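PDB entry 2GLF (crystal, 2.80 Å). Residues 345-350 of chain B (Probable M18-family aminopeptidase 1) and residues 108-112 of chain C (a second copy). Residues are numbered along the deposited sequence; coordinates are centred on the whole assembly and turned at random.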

# COMPACT_ATOMS: atom_id res chain seq x y z
N PRO B 345 3.29 22.34 33.25
CA PRO B 345 3.04 22.30 34.70
C PRO B 345 3.27 20.92 35.33
O PRO B 345 2.95 19.90 34.73
CB PRO B 345 1.59 22.75 34.79
CG PRO B 345 0.99 22.08 33.61
CD PRO B 345 2.01 22.36 32.51
N LYS B 346 3.81 20.92 36.55
CA LYS B 346 4.08 19.68 37.28
C LYS B 346 3.10 19.61 38.45
O LYS B 346 2.73 20.64 39.02
CB LYS B 346 5.50 19.68 37.86
CG LYS B 346 6.64 19.85 36.88
CD LYS B 346 7.05 18.54 36.22
CE LYS B 346 7.49 17.47 37.23
NZ LYS B 346 6.34 16.70 37.84
N LEU B 347 2.69 18.39 38.81
CA LEU B 347 1.77 18.20 39.93
C LEU B 347 2.36 18.68 41.26
O LEU B 347 3.41 18.19 41.69
CB LEU B 347 1.39 16.72 40.07
CG LEU B 347 0.34 16.13 39.13
CD1 LEU B 347 0.11 14.67 39.48
CD2 LEU B 347 -0.96 16.91 39.26
N GLY B 348 1.69 19.63 41.89
CA GLY B 348 2.15 20.14 43.17
C GLY B 348 3.12 21.32 43.13
O GLY B 348 3.79 21.60 44.12
N TYR B 349 3.20 22.00 42.00
CA TYR B 349 4.09 23.14 41.92
C TYR B 349 3.34 24.45 41.71
O TYR B 349 3.85 25.37 41.07
CB TYR B 349 5.16 22.94 40.84
CG TYR B 349 6.25 21.98 41.28
CD1 TYR B 349 6.06 20.59 41.22
CD2 TYR B 349 7.43 22.45 41.86
CE1 TYR B 349 7.01 19.71 41.73
CE2 TYR B 349 8.39 21.58 42.36
CZ TYR B 349 8.18 20.21 42.30
OH TYR B 349 9.13 19.34 42.78
N GLY B 350 2.12 24.50 42.25
CA GLY B 350 1.29 25.69 42.18
C GLY B 350 0.24 25.83 41.10
O GLY B 350 0.13 25.01 40.18
N ASP C 108 10.27 9.30 37.95
CA ASP C 108 10.42 9.88 36.63
C ASP C 108 9.69 11.21 36.62
O ASP C 108 8.55 11.30 37.10
CB ASP C 108 9.85 8.96 35.56
CG ASP C 108 10.21 9.41 34.16
OD1 ASP C 108 9.83 8.72 33.19
OD2 ASP C 108 10.87 10.46 34.02
N GLU C 109 10.35 12.24 36.09
CA GLU C 109 9.77 13.58 36.04
C GLU C 109 9.17 13.99 37.39
O GLU C 109 8.06 14.51 37.46
CB GLU C 109 8.72 13.67 34.94
CG GLU C 109 9.30 13.60 33.53
CD GLU C 109 10.48 14.55 33.31
OE1 GLU C 109 10.39 15.74 33.67
OE2 GLU C 109 11.50 14.09 32.75
N GLN C 110 9.94 13.74 38.45
CA GLN C 110 9.57 14.08 39.82
C GLN C 110 8.30 13.39 40.34
O GLN C 110 7.54 13.98 41.12
CB GLN C 110 9.43 15.60 39.97
CG GLN C 110 10.75 16.39 39.96
CD GLN C 110 11.47 16.36 38.61
OE1 GLN C 110 10.97 16.88 37.61
NE2 GLN C 110 12.66 15.76 38.59
N ILE C 111 8.08 12.14 39.93
CA ILE C 111 6.91 11.39 40.38
C ILE C 111 7.19 9.91 40.61
O ILE C 111 7.65 9.21 39.71
CB ILE C 111 5.76 11.55 39.36
CG1 ILE C 111 5.19 12.97 39.45
CG2 ILE C 111 4.67 10.51 39.62
CD1 ILE C 111 4.04 13.24 38.53
N ALA C 112 6.90 9.44 41.82
CA ALA C 112 7.11 8.03 42.17
C ALA C 112 6.07 7.17 41.47
O ALA C 112 4.88 7.48 41.50
CB ALA C 112 7.04 7.84 43.68

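Two turns from two copies of the same protein face each other here, and side chains make the contact: in the nearest pairs, Lys B346 CA lies 8.2 Å from Gln C110 CA and Leu B347 CA lies 8.5 Å from Ile C111 CA, too far for backbone pairing. The chain C stretch folds as a type I' turn from Asp C108 to Ile C111. Glu C109 and Gln C110 occupy its corners with positive phi (47° and 61°), and the turn is closed by Asp C108 N to Ile C111 O at 3.2 Å and a weak return bond, Ile C111 N to Asp C108 O, at 3.0 Å.

Along chain B, Pro B345 stays out of reach of chain C. Lys B346 supplies the central contact. Its CA-to-CB bond points toward chain C, and an m, m, m, p rotamer curls the side chain so that Lys B346 NZ donates a hydrogen bond to Glu C109 O, 2.8 Å away. The acceptor is a backbone carbonyl, so this is a charged amine meeting a peptide dipole. The same side chain passes Gln C110: Lys B346 CE lies 3.6 Å from Gln C110 OE1, a contact rather than a hydrogen bond.

Lys B346 also opens a type II turn that ends at Tyr B349, where Tyr B349 N reaches Lys B346 O in a weak bond of 3.3 Å. At its first corner, the CA-to-CB bond of Leu B347 points toward chain C, and Leu B347 CD1 lies 4.3 Å from Ile C111 CD1, an apolar contact at van der Waals range. Gly B348 takes the second corner at phi/psi 89/17, where a CB would jam against the carbonyl O of Leu B347. The CA-to-CB bond of Tyr B349 points toward chain C, but the side chain only grazes it: Tyr B349 OH lies 4.4 Å from Gln C110 CG. Gly B350 makes no contact. In total, 209 Å² is buried, counting both sides.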